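Local coordinates for protein putative Phosphoglycerate mutase (Plasmodium falciparum, PDB 3EOZ) that probably works as a mitochondrial serine/threonine protein phosphatase of the PGAM5 type, built on the histidine phosphatase fold related to phosphoglycerate mutases, at residues 24-29 with 157-162; 70-75 with 149-154; 74-79 with 98-103. One frame throughout, in Å; residues are numbered along the deposited sequence. Where two conformers were deposited one is given.

Interaction 1: residues 24-29 with 157-162; sequences IILVRH and NVIRYF
Leu26 and Ile159 face each other where helix 156-166 lies over strand 22-28, the alpha/beta packing at the heart of the histidine phosphatase fold. The two short segments run nearly antiparallel, at 149°, with their axes 9.3 Å apart, and side chains from the helix and from Leu26 bridge the gap. Leu26 leans toward the C-terminal end of the helix segment. Its CD1 methyl reaches the edge of the Phe162 ring, in the ring plane, 3.9 Å from Phe162 CD2, and also packs near Phe162 CB. The two side chains meet at a slant, so the leucine fork catches the rim of the ring. One face takes CG1 of Val158, a turn back along the helix; Phe162 and Phe139 of helix 114-139 also meet edge-to-face. Ile159 meets the strand further on, toward its C-terminal end. With CG1 opposite the carbonyl carbon (chi1 -65°) and the chain stretched on at chi2 (-161°), CD1 is carried right down to the strand backbone, 4.2 Å from Val27 C, and lies 4.3 Å from Leu26 CB. Val27 itself points to the other face of the sheet, toward helices 49-64 and 78-88. Arg28 and His29 begin the RHG signature of this superfamily, whose histidine carries the phosphoryl group in characterised relatives. The Arg28 side chain lies about 4 Å from a phosphate ion, probably from the crystallisation liquor, that may mark the pocket. The helix packs against the foot of that arginine, Ile159 CD1 sitting 3.8 Å from both Arg28 CB and Arg28 N.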
loop_
_atom_site.group_PDB
_atom_site.type_symbol
_atom_site.label_atom_id
_atom_site.label_comp_id
_atom_site.label_asym_id
_atom_site.label_seq_id
_atom_site.Cartn_x
_atom_site.Cartn_y
_atom_site.Cartn_z
ATOM N N ILE B 24 -16.984 -2.449 -13.715
ATOM C CA ILE B 24 -17.432 -3.139 -12.529
ATOM C C ILE B 24 -17.454 -2.121 -11.425
ATOM O O ILE B 24 -16.550 -1.292 -11.330
ATOM C CB ILE B 24 -16.489 -4.289 -12.154
ATOM C CG1 ILE B 24 -16.353 -5.279 -13.337
ATOM C CG2 ILE B 24 -17.004 -4.997 -10.891
ATOM C CD1 ILE B 24 -14.990 -5.862 -13.526
ATOM N N ILE B 25 -18.499 -2.160 -10.608
ATOM C CA ILE B 25 -18.625 -1.244 -9.499
ATOM C C ILE B 25 -18.891 -1.998 -8.219
ATOM O O ILE B 25 -19.893 -2.679 -8.087
ATOM C CB ILE B 25 -19.731 -0.220 -9.740
ATOM C CG1 ILE B 25 -19.394 0.618 -10.977
ATOM C CG2 ILE B 25 -19.879 0.691 -8.538
ATOM C CD1 ILE B 25 -20.416 1.695 -11.288
ATOM N N LEU B 26 -17.978 -1.851 -7.271
ATOM C CA LEU B 26 -18.085 -2.512 -5.982
ATOM C C LEU B 26 -18.432 -1.459 -4.944
ATOM O O LEU B 26 -17.868 -0.385 -4.956
ATOM C CB LEU B 26 -16.763 -3.202 -5.624
ATOM C CG LEU B 26 -16.193 -4.191 -6.647
ATOM C CD1 LEU B 26 -14.967 -4.983 -6.071
ATOM C CD2 LEU B 26 -17.303 -5.148 -7.168
ATOM N N VAL B 27 -19.386 -1.767 -4.072
ATOM C CA VAL B 27 -19.858 -0.830 -3.067
ATOM C C VAL B 27 -19.820 -1.518 -1.728
ATOM O O VAL B 27 -20.440 -2.555 -1.577
ATOM C CB VAL B 27 -21.295 -0.350 -3.380
ATOM C CG1 VAL B 27 -21.732 0.742 -2.393
ATOM C CG2 VAL B 27 -21.384 0.150 -4.842
ATOM N N ARG B 28 -19.069 -0.963 -0.773
ATOM C CA ARG B 28 -18.936 -1.502 0.589
ATOM C C ARG B 28 -20.174 -1.165 1.442
ATOM O O ARG B 28 -20.873 -0.189 1.165
ATOM C CB ARG B 28 -17.643 -0.941 1.233
ATOM C CG ARG B 28 -17.512 -1.121 2.757
ATOM C CD ARG B 28 -16.059 -1.205 3.256
ATOM N NE ARG B 28 -15.300 0.031 3.083
ATOM C CZ ARG B 28 -15.238 1.011 3.977
ATOM N NH1 ARG B 28 -15.901 0.917 5.121
ATOM N NH2 ARG B 28 -14.514 2.090 3.720
ATOM N N HIS B 29 -20.439 -1.968 2.472
ATOM C CA HIS B 29 -21.437 -1.638 3.493
ATOM C C HIS B 29 -21.130 -0.283 4.158
ATOM O O HIS B 29 -19.972 0.031 4.484
ATOM C CB HIS B 29 -21.475 -2.707 4.586
ATOM C CG HIS B 29 -21.808 -4.075 4.088
ATOM N ND1 HIS B 29 -22.340 -4.298 2.836
ATOM C CD2 HIS B 29 -21.712 -5.292 4.680
ATOM C CE1 HIS B 29 -22.524 -5.598 2.665
ATOM N NE2 HIS B 29 -22.153 -6.222 3.771
ATOM N N ASN B 157 -14.422 -8.323 3.239
ATOM C CA ASN B 157 -13.648 -9.514 2.914
ATOM C C ASN B 157 -13.886 -9.931 1.465
ATOM O O ASN B 157 -13.025 -10.547 0.836
ATOM C CB ASN B 157 -13.995 -10.672 3.866
ATOM C CG ASN B 157 -13.546 -10.413 5.311
ATOM O OD1 ASN B 157 -12.732 -9.535 5.578
ATOM N ND2 ASN B 157 -14.085 -11.190 6.240
ATOM N N VAL B 158 -15.069 -9.604 0.941
ATOM C CA VAL B 158 -15.385 -9.928 -0.434
ATOM C C VAL B 158 -14.683 -8.942 -1.375
ATOM O O VAL B 158 -13.968 -9.380 -2.283
ATOM C CB VAL B 158 -16.913 -9.968 -0.672
ATOM C CG1 VAL B 158 -17.269 -9.836 -2.203
ATOM C CG2 VAL B 158 -17.476 -11.240 -0.042
ATOM N N ILE B 159 -14.851 -7.637 -1.130
ATOM C CA ILE B 159 -14.107 -6.606 -1.860
ATOM C C ILE B 159 -12.588 -6.875 -1.893
ATOM O O ILE B 159 -11.910 -6.632 -2.911
ATOM C CB ILE B 159 -14.316 -5.180 -1.281
ATOM C CG1 ILE B 159 -15.766 -4.755 -1.448
ATOM C CG2 ILE B 159 -13.437 -4.192 -2.016
ATOM C CD1 ILE B 159 -16.048 -3.238 -1.364
ATOM N N ARG B 160 -12.069 -7.360 -0.773
ATOM C CA ARG B 160 -10.656 -7.658 -0.643
ATOM C C ARG B 160 -10.252 -8.778 -1.565
ATOM O O ARG B 160 -9.275 -8.646 -2.301
ATOM C CB ARG B 160 -10.320 -8.038 0.799
ATOM C CG ARG B 160 -8.834 -8.158 1.043
ATOM C CD ARG B 160 -8.491 -8.149 2.507
ATOM N NE ARG B 160 -9.026 -9.326 3.182
ATOM C CZ ARG B 160 -9.746 -9.303 4.301
ATOM N NH1 ARG B 160 -10.037 -8.149 4.913
ATOM N NH2 ARG B 160 -10.173 -10.452 4.820
ATOM N N TYR B 161 -10.992 -9.881 -1.520
ATOM C CA TYR B 161 -10.738 -11.023 -2.404
ATOM C C TYR B 161 -10.814 -10.565 -3.866
ATOM O O TYR B 161 -9.875 -10.751 -4.615
ATOM C CB TYR B 161 -11.731 -12.163 -2.135
ATOM C CG TYR B 161 -11.608 -13.350 -3.081
ATOM C CD1 TYR B 161 -12.203 -13.331 -4.329
ATOM C CD2 TYR B 161 -10.924 -14.517 -2.701
ATOM C CE1 TYR B 161 -12.097 -14.413 -5.198
ATOM C CE2 TYR B 161 -10.809 -15.601 -3.562
ATOM C CZ TYR B 161 -11.401 -15.544 -4.809
ATOM O OH TYR B 161 -11.298 -16.611 -5.677
ATOM N N PHE B 162 -11.915 -9.933 -4.258
ATOM C CA PHE B 162 -12.065 -9.443 -5.631
ATOM C C PHE B 162 -10.886 -8.612 -6.100
ATOM O O PHE B 162 -10.354 -8.836 -7.178
ATOM C CB PHE B 162 -13.351 -8.600 -5.791
ATOM C CG PHE B 162 -14.645 -9.400 -5.736
ATOM C CD1 PHE B 162 -14.657 -10.800 -5.807
ATOM C CD2 PHE B 162 -15.858 -8.740 -5.620
ATOM C CE1 PHE B 162 -15.849 -11.507 -5.765
ATOM C CE2 PHE B 162 -17.062 -9.450 -5.581
ATOM C CZ PHE B 162 -17.053 -10.830 -5.654
#

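Interaction 2: residues 70-75 with 149-154; sequences SVIYHS and YQLVIC
Gln150 pushes its aliphatic stem into the notch between Val71 and Tyr73 on one face of the sheet. Gln150 CB comes to the edge of the tyrosine ring, near its plane, 3.6 Å from Tyr73 CE1, while Gln150 CG rests 3.7 Å from Val71 CB. Within strand 68-74 the CG1 methyl of Val71 sits over the centre of the Tyr73 ring. A bend at chi2 (81°) then turns the amide of Gln150 back toward Ser70, whose OG is hydrogen-bonded to Glu148 OE2. Beyond the ring, Val152 CG2 adds a looser bump at an oblique angle to it. Underneath, the backbones of 70-74 and 149-154 pair as neighbouring strands in the parallel half of the mixed central sheet of the histidine phosphatase fold. Val71 O accepts from Leu151 N, Tyr73 N gives a short bond of 2.7 Å to Leu151 O, and Tyr73 O accepts from Ile153 N. On the opposite face Ile72 is the knob, with Leu151 and Ile153 forming the hollow. Ile72 CG1 lies alongside Leu151, 4.1 Å from its CD1, and Ile72 CG2 slants across to Ile153 CD1 at 3.8 Å. Past Tyr73 the direct pairing gives way as the chains part. His74 turns its ring away, ND1 donating to Ser75 O, and a water wedges into the opening, accepting from Ser75 N (2.9 Å) and donating to Ile153 O (2.6 Å).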
loop_
_atom_site.group_PDB
_atom_site.type_symbol
_atom_site.label_atom_id
_atom_site.label_comp_id
_atom_site.label_asym_id
_atom_site.label_seq_id
_atom_site.Cartn_x
_atom_site.Cartn_y
_atom_site.Cartn_z
ATOM N N SER B 70 -29.411 -1.140 -13.786
ATOM C CA SER B 70 -30.452 -2.156 -13.882
ATOM C C SER B 70 -30.556 -3.081 -12.675
ATOM O O SER B 70 -31.662 -3.509 -12.332
ATOM C CB SER B 70 -30.256 -2.996 -15.150
ATOM O OG SER B 70 -28.978 -3.596 -15.193
ATOM N N VAL B 71 -29.423 -3.412 -12.045
ATOM C CA VAL B 71 -29.414 -4.335 -10.894
ATOM C C VAL B 71 -28.500 -3.857 -9.770
ATOM O O VAL B 71 -27.461 -3.274 -10.012
ATOM C CB VAL B 71 -28.936 -5.742 -11.292
ATOM C CG1 VAL B 71 -29.178 -6.739 -10.139
ATOM C CG2 VAL B 71 -29.609 -6.205 -12.585
ATOM N N ILE B 72 -28.908 -4.118 -8.539
ATOM C CA ILE B 72 -28.087 -3.925 -7.378
ATOM C C ILE B 72 -27.988 -5.298 -6.717
ATOM O O ILE B 72 -28.998 -5.847 -6.275
ATOM C CB ILE B 72 -28.716 -2.901 -6.425
ATOM C CG1 ILE B 72 -28.806 -1.526 -7.105
ATOM C CG2 ILE B 72 -27.902 -2.777 -5.154
ATOM C CD1 ILE B 72 -29.578 -0.485 -6.298
ATOM N N TYR B 73 -26.785 -5.867 -6.664
ATOM C CA TYR B 73 -26.593 -7.204 -6.077
ATOM C C TYR B 73 -26.194 -7.128 -4.618
ATOM O O TYR B 73 -25.574 -6.154 -4.196
ATOM C CB TYR B 73 -25.522 -7.967 -6.831
ATOM C CG TYR B 73 -25.865 -8.259 -8.255
ATOM C CD1 TYR B 73 -25.376 -7.470 -9.289
ATOM C CD2 TYR B 73 -26.675 -9.326 -8.578
ATOM C CE1 TYR B 73 -25.673 -7.743 -10.615
ATOM C CE2 TYR B 73 -26.979 -9.612 -9.895
ATOM C CZ TYR B 73 -26.482 -8.809 -10.913
ATOM O OH TYR B 73 -26.789 -9.105 -12.211
ATOM N N HIS B 74 -26.532 -8.154 -3.843
ATOM C CA HIS B 74 -26.152 -8.175 -2.440
ATOM C C HIS B 74 -26.181 -9.570 -1.867
ATOM O O HIS B 74 -26.679 -10.495 -2.483
ATOM C CB HIS B 74 -27.064 -7.252 -1.630
ATOM C CG HIS B 74 -28.499 -7.672 -1.643
ATOM N ND1 HIS B 74 -29.001 -8.627 -0.783
ATOM C CD2 HIS B 74 -29.537 -7.277 -2.420
ATOM C CE1 HIS B 74 -30.283 -8.812 -1.041
ATOM N NE2 HIS B 74 -30.630 -8.001 -2.026
ATOM N N SER B 75 -25.626 -9.715 -0.674
ATOM C CA SER B 75 -25.588 -11.013 0.011
ATOM C C SER B 75 -26.887 -11.258 0.809
ATOM O O SER B 75 -27.781 -10.425 0.814
ATOM C CB SER B 75 -24.394 -11.051 0.961
ATOM O OG SER B 75 -24.680 -10.288 2.125
ATOM N N TYR B 149 -25.307 -0.401 -16.153
ATOM C CA TYR B 149 -24.469 -0.660 -15.001
ATOM C C TYR B 149 -25.191 -1.507 -13.955
ATOM O O TYR B 149 -26.384 -1.372 -13.769
ATOM C CB TYR B 149 -24.059 0.659 -14.362
ATOM C CG TYR B 149 -23.033 1.428 -15.154
ATOM C CD1 TYR B 149 -21.682 1.261 -14.919
ATOM C CD2 TYR B 149 -23.419 2.326 -16.136
ATOM C CE1 TYR B 149 -20.733 1.962 -15.647
ATOM C CE2 TYR B 149 -22.484 3.032 -16.864
ATOM C CZ TYR B 149 -21.137 2.851 -16.613
ATOM O OH TYR B 149 -20.191 3.552 -17.336
ATOM N N GLN B 150 -24.456 -2.377 -13.270
ATOM C CA GLN B 150 -24.947 -3.024 -12.052
ATOM C C GLN B 150 -24.013 -2.663 -10.896
ATOM O O GLN B 150 -22.816 -2.432 -11.100
ATOM C CB GLN B 150 -25.008 -4.548 -12.186
ATOM C CG GLN B 150 -25.897 -5.102 -13.294
ATOM C CD GLN B 150 -25.234 -5.090 -14.638
ATOM O OE1 GLN B 150 -24.115 -5.551 -14.775
ATOM N NE2 GLN B 150 -25.917 -4.530 -15.649
ATOM N N LEU B 151 -24.573 -2.620 -9.688
ATOM C CA LEU B 151 -23.837 -2.307 -8.475
ATOM C C LEU B 151 -23.722 -3.562 -7.654
ATOM O O LEU B 151 -24.719 -4.208 -7.359
ATOM C CB LEU B 151 -24.564 -1.242 -7.667
ATOM C CG LEU B 151 -24.757 0.108 -8.358
ATOM C CD1 LEU B 151 -25.587 1.045 -7.493
ATOM C CD2 LEU B 151 -23.438 0.741 -8.667
ATOM N N VAL B 152 -22.496 -3.934 -7.306
ATOM C CA VAL B 152 -22.278 -5.125 -6.511
ATOM C C VAL B 152 -21.974 -4.645 -5.107
ATOM O O VAL B 152 -20.969 -4.000 -4.894
ATOM C CB VAL B 152 -21.134 -5.956 -7.087
ATOM C CG1 VAL B 152 -21.013 -7.279 -6.358
ATOM C CG2 VAL B 152 -21.379 -6.187 -8.557
ATOM N N ILE B 153 -22.864 -4.920 -4.160
ATOM C CA ILE B 153 -22.640 -4.519 -2.774
ATOM C C ILE B 153 -21.912 -5.638 -2.060
ATOM O O ILE B 153 -22.281 -6.803 -2.190
ATOM C CB ILE B 153 -23.926 -4.146 -2.046
ATOM C CG1 ILE B 153 -24.614 -3.004 -2.797
ATOM C CG2 ILE B 153 -23.624 -3.723 -0.609
ATOM C CD1 ILE B 153 -25.780 -2.461 -2.065
ATOM N N CYS B 154 -20.866 -5.273 -1.323
ATOM C CA CYS B 154 -19.874 -6.250 -0.860
ATOM C C CYS B 154 -19.454 -6.052 0.584
ATOM O O CYS B 154 -19.211 -4.936 1.036
ATOM C CB CYS B 154 -18.610 -6.147 -1.715
ATOM S SG CYS B 154 -18.757 -6.776 -3.379
HETATM O O HOH W 1 -23.464 -7.797 -0.151
#

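Interaction 3: residues 74-79 with 98-103; sequences HSDMIR and NDPNLN
Leu102 plugs the tight end of this contact, its CD1 pressed onto the backbone of His74, 3.6 Å from His74 C, and its CB against Ser75 CB. Beside it, Asp99 N gives a nearly straight bond of 2.8 Å to His74 O, continuing the pairing of strand 68-74 with edge strand 95-98 past the end of the latter. The His74 ring closes this part from the side. With CG between the backbone N and the carbonyl carbon (chi1 63°), the ring stands so that Asn98 CA lies over one of its faces, toward the rim, 4.1 Å from the ring centroid in a CH-pi contact. Two small turns stiffen the approaching loops: Ser75 OG accepts from Met77 N in an ST turn, and Asp99 OD1 accepts from Asn101 N in an Asx turn that leads into the 3-10 segment 100-102. Asn103 stands at the border between the packed and the loose side. Its OD1 receives Asp76 N at 3.0 Å, almost straight (168°), whereas its ND2 reaches Asp76 OD2 only in a weak bond of 3.5 Å, the amide and carboxylate planes being steeply turned. Outward from there the fit slackens. The exposed Pro100 merely brings CB to 3.9 Å from Asp76 OD2, and Met77, a selenomethionine, lays SE across the Asn103 amide. Met77 is also the N-cap of helix 78-88, from which Lys81 and Ala84 touch His74 and Arg79 makes a salt bridge to a bound phosphate; Asp99 OD2 hydrogen-bonds Tyr138 OH of helix 114-139 and Leu102 packs on the same tyrosine, leaving the contact wedged between the sheet edge and these two helices.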
loop_
_atom_site.group_PDB
_atom_site.type_symbol
_atom_site.label_atom_id
_atom_site.label_comp_id
_atom_site.label_asym_id
_atom_site.label_seq_id
_atom_site.Cartn_x
_atom_site.Cartn_y
_atom_site.Cartn_z
ATOM N N HIS B 74 -26.532 -8.154 -3.843
ATOM C CA HIS B 74 -26.152 -8.175 -2.440
ATOM C C HIS B 74 -26.181 -9.570 -1.867
ATOM O O HIS B 74 -26.679 -10.495 -2.483
ATOM C CB HIS B 74 -27.064 -7.252 -1.630
ATOM C CG HIS B 74 -28.499 -7.672 -1.643
ATOM N ND1 HIS B 74 -29.001 -8.627 -0.783
ATOM C CD2 HIS B 74 -29.537 -7.277 -2.420
ATOM C CE1 HIS B 74 -30.283 -8.812 -1.041
ATOM N NE2 HIS B 74 -30.630 -8.001 -2.026
ATOM N N SER B 75 -25.626 -9.715 -0.674
ATOM C CA SER B 75 -25.588 -11.013 0.011
ATOM C C SER B 75 -26.887 -11.258 0.809
ATOM O O SER B 75 -27.781 -10.425 0.814
ATOM C CB SER B 75 -24.394 -11.051 0.961
ATOM O OG SER B 75 -24.680 -10.288 2.125
ATOM N N ASP B 76 -26.951 -12.396 1.497
ATOM C CA ASP B 76 -28.042 -12.695 2.422
ATOM C C ASP B 76 -28.017 -11.845 3.680
ATOM O O ASP B 76 -29.034 -11.759 4.358
ATOM C CB ASP B 76 -27.978 -14.149 2.884
ATOM C CG ASP B 76 -28.312 -15.130 1.790
ATOM O OD1 ASP B 76 -28.858 -14.696 0.759
ATOM O OD2 ASP B 76 -28.035 -16.336 1.972
HETATM N N MSE B 77 -26.877 -11.231 4.005
HETATM C CA MSE B 77 -26.714 -10.534 5.284
HETATM C C MSE B 77 -27.628 -9.341 5.385
HETATM O O MSE B 77 -27.781 -8.578 4.417
HETATM C CB MSE B 77 -25.290 -10.034 5.484
HETATM C CG MSE B 77 -24.317 -11.053 6.021
HETATM SE SE MSE B 77 -24.173 -12.626 4.919
HETATM C CE MSE B 77 -24.821 -13.948 6.221
ATOM N N ILE B 78 -28.189 -9.164 6.580
ATOM C CA ILE B 78 -29.186 -8.137 6.829
ATOM C C ILE B 78 -28.656 -6.770 6.465
ATOM O O ILE B 78 -29.297 -6.045 5.720
ATOM C CB ILE B 78 -29.675 -8.148 8.308
ATOM C CG1 ILE B 78 -30.151 -9.565 8.685
ATOM C CG2 ILE B 78 -30.773 -7.104 8.521
ATOM C CD1 ILE B 78 -31.332 -9.636 9.656
ATOM N N ARG B 79 -27.486 -6.424 6.993
ATOM C CA ARG B 79 -26.800 -5.142 6.654
ATOM C C ARG B 79 -26.525 -4.937 5.164
ATOM O O ARG B 79 -26.571 -3.793 4.675
ATOM C CB ARG B 79 -25.478 -5.000 7.415
ATOM C CG ARG B 79 -24.844 -6.296 7.708
ATOM C CD ARG B 79 -23.381 -6.208 8.043
ATOM N NE ARG B 79 -22.929 -7.577 8.265
ATOM C CZ ARG B 79 -21.674 -7.965 8.378
ATOM N NH1 ARG B 79 -20.681 -7.084 8.309
ATOM N NH2 ARG B 79 -21.416 -9.249 8.571
ATOM N N ASN B 98 -30.542 -10.886 -4.810
ATOM C CA ASN B 98 -29.826 -11.573 -3.743
ATOM C C ASN B 98 -28.920 -12.642 -4.333
ATOM O O ASN B 98 -29.385 -13.477 -5.105
ATOM C CB ASN B 98 -30.832 -12.228 -2.791
ATOM C CG ASN B 98 -30.172 -12.875 -1.564
ATOM O OD1 ASN B 98 -29.204 -13.623 -1.680
ATOM N ND2 ASN B 98 -30.713 -12.590 -0.382
ATOM N N ASP B 99 -27.639 -12.620 -3.960
ATOM C CA ASP B 99 -26.668 -13.615 -4.412
ATOM C C ASP B 99 -25.979 -14.172 -3.181
ATOM O O ASP B 99 -25.096 -13.528 -2.624
ATOM C CB ASP B 99 -25.641 -13.001 -5.369
ATOM C CG ASP B 99 -24.666 -14.028 -5.938
ATOM O OD1 ASP B 99 -24.699 -15.189 -5.486
ATOM O OD2 ASP B 99 -23.863 -13.672 -6.844
ATOM N N PRO B 100 -26.393 -15.369 -2.734
ATOM C CA PRO B 100 -25.727 -15.997 -1.593
ATOM C C PRO B 100 -24.216 -16.232 -1.786
ATOM O O PRO B 100 -23.504 -16.393 -0.798
ATOM C CB PRO B 100 -26.470 -17.340 -1.431
ATOM C CG PRO B 100 -27.278 -17.515 -2.613
ATOM C CD PRO B 100 -27.533 -16.171 -3.208
ATOM N N ASN B 101 -23.747 -16.255 -3.034
ATOM C CA ASN B 101 -22.305 -16.317 -3.331
ATOM C C ASN B 101 -21.501 -15.088 -2.849
ATOM O O ASN B 101 -20.291 -15.201 -2.650
ATOM C CB ASN B 101 -22.068 -16.559 -4.827
ATOM C CG ASN B 101 -22.377 -17.988 -5.249
ATOM O OD1 ASN B 101 -22.334 -18.910 -4.433
ATOM N ND2 ASN B 101 -22.633 -18.182 -6.533
ATOM N N LEU B 102 -22.181 -13.947 -2.646
ATOM C CA LEU B 102 -21.597 -12.746 -2.042
ATOM C C LEU B 102 -21.500 -12.796 -0.510
ATOM O O LEU B 102 -21.005 -11.855 0.109
ATOM C CB LEU B 102 -22.412 -11.498 -2.435
ATOM C CG LEU B 102 -22.326 -10.968 -3.866
ATOM C CD1 LEU B 102 -23.308 -9.861 -4.054
ATOM C CD2 LEU B 102 -20.901 -10.485 -4.234
ATOM N N ASN B 103 -21.973 -13.873 0.108
ATOM C CA ASN B 103 -21.892 -14.022 1.567
ATOM C C ASN B 103 -20.468 -13.992 2.079
ATOM O O ASN B 103 -19.602 -14.694 1.558
ATOM C CB ASN B 103 -22.506 -15.344 2.020
ATOM C CG ASN B 103 -24.026 -15.336 1.987
ATOM O OD1 ASN B 103 -24.662 -14.380 1.526
ATOM N ND2 ASN B 103 -24.616 -16.407 2.484
#

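From the N terminus, strand 22-28 opens the widest loop, which interaction 1 closes at helix 156-166, and the other two contacts lie inside it. Strand 68-74 opens the next loop, closed by interaction 2 at strand 148-154. Interaction 3 starts from the same strand end, sharing His74 and Ser75, and closes a short loop at 98-103 within that of interaction 2. All three are thus nested. Interactions 1 and 2 join through the sheet, where Val27 pairs with Val152 and Cys154. Leu102 of interaction 3 touches Val152 and Phe162, tying the loop after edge strand 95-98 to sheet and helix.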